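Local coordinates for enoyl-[acyl-carrier-protein] reductase [FMN] (Thermotoga maritima, PDB 5GVJ), which probably reduces enoyl-acyl-carrier-protein intermediates of fatty acid synthesis with NADH, using FMN as its cofactor, at residues K299-K302 against E303-K307; S202-P206 against V207-K211; V83-C86 against I87-V91; K55-S58 against E59-K63. The protein carries 1 engineered substitution. All coordinates share one frame; numbering follows the deposited sequence.

Interaction 1. Residues K299-K302 against E303-K307; sequences KEFK and ETVEK
Lys299 and Glu303, one helical turn apart, meet because their first torsions lean them toward each other: the lysine CG stands anti to its backbone N (chi1 -178°), the glutamate CG anti to its own carbonyl carbon (chi1 -60°). The lysine chain runs straight until its last torsion bends NZ over to OE1 of Glu303, 2.6 Å away, a salt bridge that meets the carboxylate on its syn side but 34° out of its plane. A water donates to Glu303 OE2 and weakly accepts from Lys299 NZ, as suits two long charged chains on an exposed face. One residue on, Glu300 O is gripped twice from opposite faces of its plane, by Thr304 N at 2.8 Å and by Thr304 OG1 at 2.7 Å; the short, branched threonine thus hides its hydroxyl against its own helix. On the buried side Val305 CG2 sits over one face of the Phe301 ring in a CH-pi contact, 4.2 Å from the centroid. Glu300 OE2 forms a salt bridge with Arg161 of the second subunit, whose Ile312 packs on Phe301 and Val305. Phe301 and Thr304 press helix 290-309 onto helix 176-185, where Phe301 meets Phe183 edge-to-face and Glu300 OE2 accepts from Arg177 N.

Interaction 2. Residues S202-P206 against V207-K211; sequences SDVHP and VYKEK
Lys209 runs back from the first turn of helix 206-214 along the loop before it, and nearly every carbon has a neighbour. Its CB lies near Pro206 O, and CG touches Val204 CG2 at 3.6 Å. With the chain extended from CG onward, Lys209 CE comes 3.2 Å from Ser202 O. At the tip NZ donates to Ser202 O at 2.7 Å, approaching 29° off the carbonyl plane, and to a water that in turn donates to Val204 O; Ser199 O takes a further bond. A leucine in its place would probably leave the carbonyls of Ser202 and Ser199 without this donor and set the loop freer to move. The loop is pinned to a helix N-terminus: His205 is the N-cap, and its ND1 accepts from Val207 N at 3.0 Å, almost in the ring plane. The histidine CG is anti to the backbone N (chi1 -168°), which swings the ring alongside Val207, whose CG2 rests 3.6 Å from His205 CE1. Pro206 suits the first turn, where a residue without an N-H costs the helix no hydrogen bond, and its carbonyl accepts from Glu210 N at 2.9 Å. On the buried side Val204 CG2 packs 3.8 Å from Tyr208 CB. The tyrosine ring meets Phe275 and its hydroxyl weakly bonds the backbone oxygen of Ala276, an engineered residue; the Tyr208 side chain lies about 7 Å from that of Thr194, which binds FMN in another structure of this protein.

Interaction 3. Residues V83-C86 against I87-V91; sequences VKVC and IEEKV
The flat groups that meet between Cys86 and Val91 are peptide units, not rings: Val91 N approaches Cys86 O in the carbonyl plane, 2.9 Å away. The bonds to Val83 O and Lys84 O are tilted, Ile87 N lying 16° off the carbonyl plane of Val83. The in-plane approach belongs to a Schellman motif that ends helix 79-88. Lys90 takes positive phi as the C-prime residue and its N bonds back to Ile87 O at 3.2 Å, so the chain turns and brings the valine against the helix it has just left. Val91 CB then lies 3.9 Å from Cys86 CB, and its CG2 touches SG; a small cysteine and a branched valine suit this close, buried corner. On another flank Ile87 reaches back along the helix: CG1, anti to the carbonyl carbon (chi1 -71°), carries CD1 to 4.2 Å from Val83 CG1. Shortening Ile87 to an alanine would probably remove the CD1 contact with Val83 and open a gap against Leu108 of helix 102-110. On the solvent side Lys84 curls over Glu88, yet its NZ stays 4.8 Å from Glu88 OE1; the end of the lysine lies against the glutamate's CG methylene, with Lys84 NZ 3.2 Å from Glu88 CG, rather than pairing with the carboxylate. The helix connects strands 68-73 and 93-97 in a beta-alpha-beta unit: Cys86 rests on Val70, Ile72 and Val94 of these strands, Val85 leans on helix 50-63, and Val83 and Ile87 lean on helix 102-110.

Interaction 4. Residues K55-S58 against E59-K63; sequences KAIS and ELRQK
Lys55 O takes the shortest hydrogen bond between 55-58 and 59-63 of this helix, from Glu59 N at 2.9 Å and nearly along the C=O axis. Glu59 then brings its CG to 3.2 Å from that same oxygen and equally close to Ala56 O, because its first torsion (46°) sets CG between the backbone N and the carbonyl carbon; the carboxylate runs out over the exposed surface, a natural place for a glutamate. The next bonds continue the pattern, Leu60 N to Ala56 O and Arg61 N to Ile57 O at 3.1 Å. The Ile57 and Arg61 side chains run alongside one another in the same direction, and Ile57 CG2 touches Arg61 NH1 at 3.5 Å. The arginine chain, extended from CG to NE, delivers its guanidinium to the end of helix 79-88, where NH1 bonds Glu89 O and NH2 weakly bonds Lys90 O. The carbonyls just past a helix end probably present partial negative charge, which a long cationic side chain can meet. Ala56 and Leu60 face Ile43, and Ile57 and Leu60 face Phe68, so helix 50-63 packs on strands 41-44 and 68-73, the crossover of a beta-alpha-beta unit in the TIM-barrel fold.

Overall arrangement
Along the chain the contacts come in the order 4, 3, 2, 1, none enclosing another. Interactions 3 and 4 are neighbours, their centres about 13 Å apart, on consecutive helices packed on the parallel barrel sheet, both flanking strand 68-73; they touch where Arg61 reaches the end of helix 79-88 and where Ile57 meets Val91. Interaction 2 stands apart, its centre about 22 Å from that of interaction 4 and about 30 Å from those of 1 and 3, starting helix 206-214 near the FMN-binding residues. Interaction 1 lies on the C-terminal helix 290-309, about 38 Å between centres from interaction 3, and alone of the four meets the second subunit. Barrel wall, cofactor surroundings and dimer interface are thus each represented.

Interaction 1. Residues K299-K302 against E303-K307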
loop_
_atom_site.group_PDB
_atom_site.type_symbol
_atom_site.label_atom_id
_atom_site.label_comp_id
_atom_site.label_asym_id
_atom_site.label_seq_id
_atom_site.Cartn_x
_atom_site.Cartn_y
_atom_site.Cartn_z
ATOM N N LYS A 299 -2.341 9.381 -19.531
ATOM C CA LYS A 299 -1.129 9.206 -20.321
ATOM C C LYS A 299 -0.153 8.287 -19.606
ATOM O O LYS A 299 0.397 7.357 -20.202
ATOM C CB LYS A 299 -0.484 10.571 -20.592
ATOM C CG LYS A 299 0.772 10.515 -21.442
ATOM C CD LYS A 299 1.197 11.928 -21.857
ATOM C CE LYS A 299 2.472 11.930 -22.694
ATOM N NZ LYS A 299 3.645 11.448 -21.903
ATOM N N GLU A 300 0.067 8.532 -18.317
ATOM C CA GLU A 300 1.015 7.729 -17.564
ATOM C C GLU A 300 0.493 6.317 -17.339
ATOM O O GLU A 300 1.282 5.365 -17.332
ATOM C CB GLU A 300 1.318 8.417 -16.232
ATOM C CG GLU A 300 2.347 7.683 -15.376
ATOM C CD GLU A 300 2.772 8.492 -14.159
ATOM O OE1 GLU A 300 3.649 9.368 -14.303
ATOM O OE2 GLU A 300 2.220 8.258 -13.062
ATOM N N PHE A 301 -0.825 6.157 -17.164
ATOM C CA PHE A 301 -1.401 4.820 -17.053
ATOM C C PHE A 301 -1.052 3.990 -18.283
ATOM O O PHE A 301 -0.560 2.860 -18.169
ATOM C CB PHE A 301 -2.919 4.918 -16.874
ATOM C CG PHE A 301 -3.632 3.598 -17.013
ATOM C CD1 PHE A 301 -3.791 2.761 -15.920
ATOM C CD2 PHE A 301 -4.135 3.190 -18.242
ATOM C CE1 PHE A 301 -4.453 1.540 -16.048
ATOM C CE2 PHE A 301 -4.785 1.982 -18.374
ATOM C CZ PHE A 301 -4.936 1.152 -17.279
ATOM N N LYS A 302 -1.249 4.568 -19.471
ATOM C CA LYS A 302 -0.969 3.860 -20.717
ATOM C C LYS A 302 0.519 3.579 -20.880
ATOM O O LYS A 302 0.901 2.482 -21.300
ATOM C CB LYS A 302 -1.505 4.666 -21.903
ATOM C CG LYS A 302 -3.029 4.811 -21.886
ATOM C CD LYS A 302 -3.519 6.027 -22.685
ATOM C CE LYS A 302 -5.002 6.270 -22.465
ATOM N NZ LYS A 302 -5.536 7.388 -23.317
ATOM N N GLU A 303 1.377 4.555 -20.551
ATOM C CA GLU A 303 2.820 4.314 -20.607
ATOM C C GLU A 303 3.239 3.224 -19.630
ATOM O O GLU A 303 4.158 2.446 -19.913
ATOM C CB GLU A 303 3.594 5.602 -20.303
ATOM C CG GLU A 303 3.287 6.728 -21.277
ATOM C CD GLU A 303 3.946 8.043 -20.904
ATOM O OE1 GLU A 303 4.152 8.867 -21.817
ATOM O OE2 GLU A 303 4.244 8.258 -19.708
ATOM N N THR A 304 2.612 3.186 -18.453
ATOM C CA THR A 304 2.939 2.152 -17.479
ATOM C C THR A 304 2.554 0.770 -17.997
ATOM O O THR A 304 3.333 -0.185 -17.868
ATOM C CB THR A 304 2.253 2.451 -16.144
ATOM O OG1 THR A 304 2.685 3.732 -15.680
ATOM C CG2 THR A 304 2.625 1.393 -15.085
ATOM N N VAL A 305 1.367 0.646 -18.604
ATOM C CA VAL A 305 0.929 -0.656 -19.112
ATOM C C VAL A 305 1.833 -1.121 -20.248
ATOM O O VAL A 305 2.197 -2.306 -20.327
ATOM C CB VAL A 305 -0.548 -0.595 -19.547
ATOM C CG1 VAL A 305 -0.947 -1.867 -20.281
ATOM C CG2 VAL A 305 -1.442 -0.407 -18.344
ATOM N N GLU A 306 2.201 -0.205 -21.152
ATOM C CA GLU A 306 3.174 -0.537 -22.191
ATOM C C GLU A 306 4.489 -1.002 -21.589
ATOM O O GLU A 306 5.106 -1.952 -22.085
ATOM C CB GLU A 306 3.406 0.668 -23.104
ATOM C CG GLU A 306 2.133 1.108 -23.788
ATOM C CD GLU A 306 2.318 2.327 -24.655
ATOM O OE1 GLU A 306 1.585 2.432 -25.660
ATOM O OE2 GLU A 306 3.179 3.175 -24.332
ATOM N N LYS A 307 4.934 -0.347 -20.516
ATOM C CA LYS A 307 6.156 -0.770 -19.837
ATOM C C LYS A 307 6.023 -2.192 -19.301
ATOM O O LYS A 307 6.912 -3.030 -19.500
ATOM C CB LYS A 307 6.483 0.211 -18.708
ATOM C CG LYS A 307 7.936 0.200 -18.226
ATOM C CD LYS A 307 8.027 0.216 -16.700
ATOM C CE LYS A 307 9.486 0.221 -16.241
ATOM N NZ LYS A 307 9.858 -1.033 -15.488
HETATM O O HOH W 1 3.803 10.689 -18.546
#

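Interaction 2. Residues S202-P206 against V207-K211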
loop_
_atom_site.group_PDB
_atom_site.type_symbol
_atom_site.label_atom_id
_atom_site.label_comp_id
_atom_site.label_asym_id
_atom_site.label_seq_id
_atom_site.Cartn_x
_atom_site.Cartn_y
_atom_site.Cartn_z
ATOM N N SER A 202 -10.122 23.319 -6.932
ATOM C CA SER A 202 -10.456 23.057 -5.540
ATOM C C SER A 202 -10.554 24.367 -4.777
ATOM O O SER A 202 -9.760 25.280 -5.002
ATOM C CB SER A 202 -9.402 22.152 -4.900
ATOM O OG SER A 202 -9.408 22.271 -3.485
ATOM N N ASP A 203 -11.543 24.468 -3.888
ATOM C CA ASP A 203 -11.772 25.689 -3.126
ATOM C C ASP A 203 -11.272 25.598 -1.687
ATOM O O ASP A 203 -11.642 26.430 -0.855
ATOM C CB ASP A 203 -13.253 26.078 -3.156
ATOM C CG ASP A 203 -13.615 26.867 -4.403
ATOM O OD1 ASP A 203 -12.692 27.303 -5.118
ATOM O OD2 ASP A 203 -14.820 27.078 -4.660
ATOM N N VAL A 204 -10.404 24.633 -1.381
ATOM C CA VAL A 204 -9.752 24.645 -0.083
ATOM C C VAL A 204 -8.818 25.852 -0.008
ATOM O O VAL A 204 -8.353 26.372 -1.028
ATOM C CB VAL A 204 -9.003 23.319 0.165
ATOM C CG1 VAL A 204 -9.914 22.142 -0.133
ATOM C CG2 VAL A 204 -7.758 23.226 -0.696
ATOM N N HIS A 205 -8.559 26.307 1.210
ATOM C CA HIS A 205 -7.749 27.505 1.428
ATOM C C HIS A 205 -6.378 27.351 0.768
ATOM O O HIS A 205 -5.815 26.249 0.762
ATOM C CB HIS A 205 -7.593 27.743 2.933
ATOM C CG HIS A 205 -7.031 29.085 3.293
ATOM N ND1 HIS A 205 -5.683 29.365 3.249
ATOM C CD2 HIS A 205 -7.634 30.214 3.739
ATOM C CE1 HIS A 205 -5.479 30.611 3.636
ATOM N NE2 HIS A 205 -6.648 31.149 3.941
ATOM N N PRO A 206 -5.815 28.426 0.194
ATOM C CA PRO A 206 -4.487 28.312 -0.440
ATOM C C PRO A 206 -3.429 27.670 0.443
ATOM O O PRO A 206 -2.544 26.976 -0.072
ATOM C CB PRO A 206 -4.137 29.772 -0.767
ATOM C CG PRO A 206 -5.465 30.431 -0.981
ATOM C CD PRO A 206 -6.395 29.775 0.025
ATOM N N VAL A 207 -3.503 27.863 1.760
ATOM C CA VAL A 207 -2.516 27.269 2.663
ATOM C C VAL A 207 -2.638 25.751 2.657
ATOM O O VAL A 207 -1.634 25.024 2.735
ATOM C CB VAL A 207 -2.693 27.840 4.081
ATOM C CG1 VAL A 207 -1.954 26.993 5.084
ATOM C CG2 VAL A 207 -2.207 29.284 4.130
ATOM N N TYR A 208 -3.875 25.253 2.609
ATOM C CA TYR A 208 -4.106 23.817 2.501
ATOM C C TYR A 208 -3.391 23.259 1.279
ATOM O O TYR A 208 -2.678 22.253 1.367
ATOM C CB TYR A 208 -5.608 23.548 2.427
ATOM C CG TYR A 208 -6.070 22.212 2.951
ATOM C CD1 TYR A 208 -5.765 21.029 2.281
ATOM C CD2 TYR A 208 -6.844 22.132 4.099
ATOM C CE1 TYR A 208 -6.207 19.796 2.762
ATOM C CE2 TYR A 208 -7.290 20.910 4.584
ATOM C CZ TYR A 208 -6.968 19.746 3.912
ATOM O OH TYR A 208 -7.416 18.536 4.394
ATOM N N LYS A 209 -3.543 23.929 0.134
ATOM C CA LYS A 209 -2.878 23.486 -1.088
ATOM C C LYS A 209 -1.360 23.536 -0.942
ATOM O O LYS A 209 -0.652 22.600 -1.339
ATOM C CB LYS A 209 -3.338 24.343 -2.268
ATOM C CG LYS A 209 -4.830 24.172 -2.595
ATOM C CD LYS A 209 -5.242 25.009 -3.798
ATOM C CE LYS A 209 -6.760 24.978 -4.028
ATOM N NZ LYS A 209 -7.105 25.787 -5.221
ATOM N N GLU A 210 -0.842 24.618 -0.358
ATOM C CA GLU A 210 0.603 24.758 -0.210
ATOM C C GLU A 210 1.169 23.671 0.695
ATOM O O GLU A 210 2.277 23.176 0.463
ATOM C CB GLU A 210 0.945 26.145 0.346
ATOM C CG GLU A 210 0.614 27.313 -0.591
ATOM C CD GLU A 210 0.541 28.668 0.128
ATOM O OE1 GLU A 210 0.119 29.666 -0.511
ATOM O OE2 GLU A 210 0.900 28.731 1.331
ATOM N N LYS A 211 0.438 23.303 1.751
ATOM C CA LYS A 211 0.932 22.264 2.647
ATOM C C LYS A 211 0.993 20.909 1.948
ATOM O O LYS A 211 1.937 20.140 2.165
ATOM C CB LYS A 211 0.068 22.192 3.908
ATOM C CG LYS A 211 0.266 23.401 4.813
ATOM C CD LYS A 211 1.702 23.431 5.334
ATOM C CE LYS A 211 2.212 24.866 5.512
ATOM N NZ LYS A 211 2.648 25.165 6.908
HETATM O O HOH W 2 -7.287 28.210 -3.547
#

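Interaction 3. Residues V83-C86 against I87-V91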
loop_
_atom_site.group_PDB
_atom_site.type_symbol
_atom_site.label_atom_id
_atom_site.label_comp_id
_atom_site.label_asym_id
_atom_site.label_seq_id
_atom_site.Cartn_x
_atom_site.Cartn_y
_atom_site.Cartn_z
ATOM N N VAL A 83 -29.926 10.898 2.894
ATOM C CA VAL A 83 -30.266 9.844 1.939
ATOM C C VAL A 83 -31.565 10.182 1.217
ATOM O O VAL A 83 -31.680 10.018 -0.004
ATOM C CB VAL A 83 -30.359 8.485 2.661
ATOM C CG1 VAL A 83 -30.974 7.430 1.751
ATOM C CG2 VAL A 83 -28.980 8.034 3.165
ATOM N N LYS A 84 -32.572 10.642 1.965
ATOM C CA LYS A 84 -33.851 11.026 1.366
ATOM C C LYS A 84 -33.669 12.168 0.367
ATOM O O LYS A 84 -34.278 12.154 -0.708
ATOM C CB LYS A 84 -34.838 11.361 2.497
ATOM C CG LYS A 84 -35.770 12.571 2.374
ATOM C CD LYS A 84 -36.927 12.383 1.401
ATOM C CE LYS A 84 -37.651 13.708 1.187
ATOM N NZ LYS A 84 -36.631 14.752 0.793
ATOM N N VAL A 85 -32.799 13.139 0.678
ATOM C CA VAL A 85 -32.491 14.184 -0.299
ATOM C C VAL A 85 -31.942 13.571 -1.582
ATOM O O VAL A 85 -32.315 13.973 -2.691
ATOM C CB VAL A 85 -31.500 15.214 0.283
ATOM C CG1 VAL A 85 -31.053 16.195 -0.815
ATOM C CG2 VAL A 85 -32.115 15.970 1.453
ATOM N N CYS A 86 -31.031 12.603 -1.457
ATOM C CA CYS A 86 -30.415 12.022 -2.644
ATOM C C CYS A 86 -31.442 11.306 -3.502
ATOM O O CYS A 86 -31.341 11.302 -4.733
ATOM C CB CYS A 86 -29.293 11.060 -2.239
ATOM S SG CYS A 86 -27.836 11.953 -1.650
ATOM N N ILE A 87 -32.427 10.676 -2.868
ATOM C CA ILE A 87 -33.493 10.014 -3.615
ATOM C C ILE A 87 -34.354 11.046 -4.349
ATOM O O ILE A 87 -34.621 10.919 -5.552
ATOM C CB ILE A 87 -34.323 9.143 -2.657
ATOM C CG1 ILE A 87 -33.493 7.921 -2.226
ATOM C CG2 ILE A 87 -35.654 8.765 -3.289
ATOM C CD1 ILE A 87 -34.072 7.126 -1.061
ATOM N N GLU A 88 -34.761 12.108 -3.642
ATOM C CA GLU A 88 -35.700 13.072 -4.218
ATOM C C GLU A 88 -35.061 13.875 -5.348
ATOM O O GLU A 88 -35.728 14.203 -6.337
ATOM C CB GLU A 88 -36.248 13.999 -3.130
ATOM C CG GLU A 88 -37.035 13.266 -2.051
ATOM C CD GLU A 88 -38.193 12.408 -2.574
ATOM O OE1 GLU A 88 -38.448 11.301 -2.026
ATOM O OE2 GLU A 88 -38.846 12.836 -3.542
ATOM N N GLU A 89 -33.783 14.218 -5.220
ATOM C CA GLU A 89 -33.097 14.963 -6.268
ATOM C C GLU A 89 -32.447 14.060 -7.322
ATOM O O GLU A 89 -31.647 14.549 -8.130
ATOM C CB GLU A 89 -32.062 15.902 -5.642
ATOM C CG GLU A 89 -32.631 16.767 -4.515
ATOM C CD GLU A 89 -33.840 17.615 -4.946
ATOM O OE1 GLU A 89 -33.853 18.123 -6.083
ATOM O OE2 GLU A 89 -34.784 17.764 -4.143
ATOM N N LYS A 90 -32.787 12.766 -7.341
ATOM C CA LYS A 90 -32.289 11.817 -8.348
ATOM C C LYS A 90 -30.759 11.853 -8.464
ATOM O O LYS A 90 -30.193 11.853 -9.560
ATOM C CB LYS A 90 -32.937 12.065 -9.712
ATOM C CG LYS A 90 -34.459 12.215 -9.698
ATOM C CD LYS A 90 -35.131 11.032 -9.058
ATOM C CE LYS A 90 -35.387 9.899 -10.057
ATOM N NZ LYS A 90 -35.876 8.667 -9.355
ATOM N N VAL A 91 -30.084 11.872 -7.320
ATOM C CA VAL A 91 -28.614 11.800 -7.316
ATOM C C VAL A 91 -28.162 10.483 -7.947
ATOM O O VAL A 91 -28.612 9.400 -7.521
ATOM C CB VAL A 91 -28.084 11.942 -5.885
ATOM C CG1 VAL A 91 -26.630 11.563 -5.817
ATOM C CG2 VAL A 91 -28.280 13.390 -5.407
#

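Interaction 4. Residues K55-S58 against E59-K63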
loop_
_atom_site.group_PDB
_atom_site.type_symbol
_atom_site.label_atom_id
_atom_site.label_comp_id
_atom_site.label_asym_id
_atom_site.label_seq_id
_atom_site.Cartn_x
_atom_site.Cartn_y
_atom_site.Cartn_z
ATOM N N LYS A 55 -29.125 22.641 -1.974
ATOM C CA LYS A 55 -28.497 23.754 -2.688
ATOM C C LYS A 55 -27.246 23.294 -3.414
ATOM O O LYS A 55 -27.033 23.638 -4.586
ATOM C CB LYS A 55 -28.127 24.890 -1.727
ATOM C CG LYS A 55 -29.107 25.165 -0.606
ATOM C CD LYS A 55 -30.158 26.184 -0.948
ATOM C CE LYS A 55 -30.465 27.033 0.280
ATOM N NZ LYS A 55 -31.687 26.544 0.992
ATOM N N ALA A 56 -26.408 22.504 -2.727
ATOM C CA ALA A 56 -25.175 22.025 -3.327
ATOM C C ALA A 56 -25.460 21.268 -4.612
ATOM O O ALA A 56 -24.803 21.493 -5.637
ATOM C CB ALA A 56 -24.422 21.143 -2.329
ATOM N N ILE A 57 -26.467 20.391 -4.585
ATOM C CA ILE A 57 -26.801 19.623 -5.779
ATOM C C ILE A 57 -27.250 20.558 -6.889
ATOM O O ILE A 57 -26.853 20.406 -8.049
ATOM C CB ILE A 57 -27.873 18.569 -5.455
ATOM C CG1 ILE A 57 -27.308 17.520 -4.487
ATOM C CG2 ILE A 57 -28.367 17.917 -6.739
ATOM C CD1 ILE A 57 -28.366 16.591 -3.916
ATOM N N SER A 58 -28.067 21.556 -6.542
ATOM C CA SER A 58 -28.552 22.504 -7.539
ATOM C C SER A 58 -27.406 23.264 -8.194
ATOM O O SER A 58 -27.379 23.423 -9.422
ATOM C CB SER A 58 -29.539 23.481 -6.900
ATOM O OG SER A 58 -30.086 24.320 -7.899
ATOM N N GLU A 59 -26.443 23.731 -7.405
ATOM C CA GLU A 59 -25.388 24.517 -8.038
ATOM C C GLU A 59 -24.448 23.652 -8.858
ATOM O O GLU A 59 -23.907 24.126 -9.860
ATOM C CB GLU A 59 -24.618 25.347 -7.016
ATOM C CG GLU A 59 -24.184 24.672 -5.759
ATOM C CD GLU A 59 -23.774 25.697 -4.711
ATOM O OE1 GLU A 59 -24.643 26.497 -4.289
ATOM O OE2 GLU A 59 -22.583 25.731 -4.341
ATOM N N LEU A 60 -24.251 22.378 -8.482
ATOM C CA LEU A 60 -23.477 21.500 -9.356
ATOM C C LEU A 60 -24.163 21.333 -10.706
ATOM O O LEU A 60 -23.512 21.411 -11.757
ATOM C CB LEU A 60 -23.243 20.130 -8.695
ATOM C CG LEU A 60 -22.430 19.128 -9.526
ATOM C CD1 LEU A 60 -21.595 18.226 -8.630
ATOM C CD2 LEU A 60 -23.323 18.267 -10.414
ATOM N N ARG A 61 -25.483 21.096 -10.700
ATOM C CA ARG A 61 -26.207 20.883 -11.951
ATOM C C ARG A 61 -26.319 22.146 -12.802
ATOM O O ARG A 61 -26.560 22.045 -14.013
ATOM C CB ARG A 61 -27.601 20.326 -11.653
ATOM C CG ARG A 61 -27.588 18.827 -11.339
ATOM C CD ARG A 61 -28.968 18.318 -10.958
ATOM N NE ARG A 61 -28.998 16.865 -10.938
ATOM C CZ ARG A 61 -29.763 16.148 -10.120
ATOM N NH1 ARG A 61 -30.545 16.755 -9.238
ATOM N NH2 ARG A 61 -29.721 14.822 -10.168
ATOM N N GLN A 62 -26.167 23.331 -12.209
ATOM C CA GLN A 62 -26.054 24.535 -13.024
ATOM C C GLN A 62 -24.769 24.550 -13.843
ATOM O O GLN A 62 -24.720 25.206 -14.890
ATOM C CB GLN A 62 -26.131 25.782 -12.139
ATOM C CG GLN A 62 -27.489 25.927 -11.460
ATOM C CD GLN A 62 -27.537 27.071 -10.477
ATOM O OE1 GLN A 62 -26.609 27.870 -10.393
ATOM N NE2 GLN A 62 -28.629 27.152 -9.719
ATOM N N LYS A 63 -23.737 23.828 -13.409
ATOM C CA LYS A 63 -22.475 23.786 -14.137
ATOM C C LYS A 63 -22.349 22.592 -15.083
ATOM O O LYS A 63 -21.849 22.750 -16.199
ATOM C CB LYS A 63 -21.303 23.773 -13.154
ATOM C CG LYS A 63 -21.068 25.094 -12.431
ATOM C CD LYS A 63 -20.004 24.916 -11.359
ATOM C CE LYS A 63 -19.321 26.221 -10.983
ATOM N NZ LYS A 63 -20.246 27.093 -10.210
#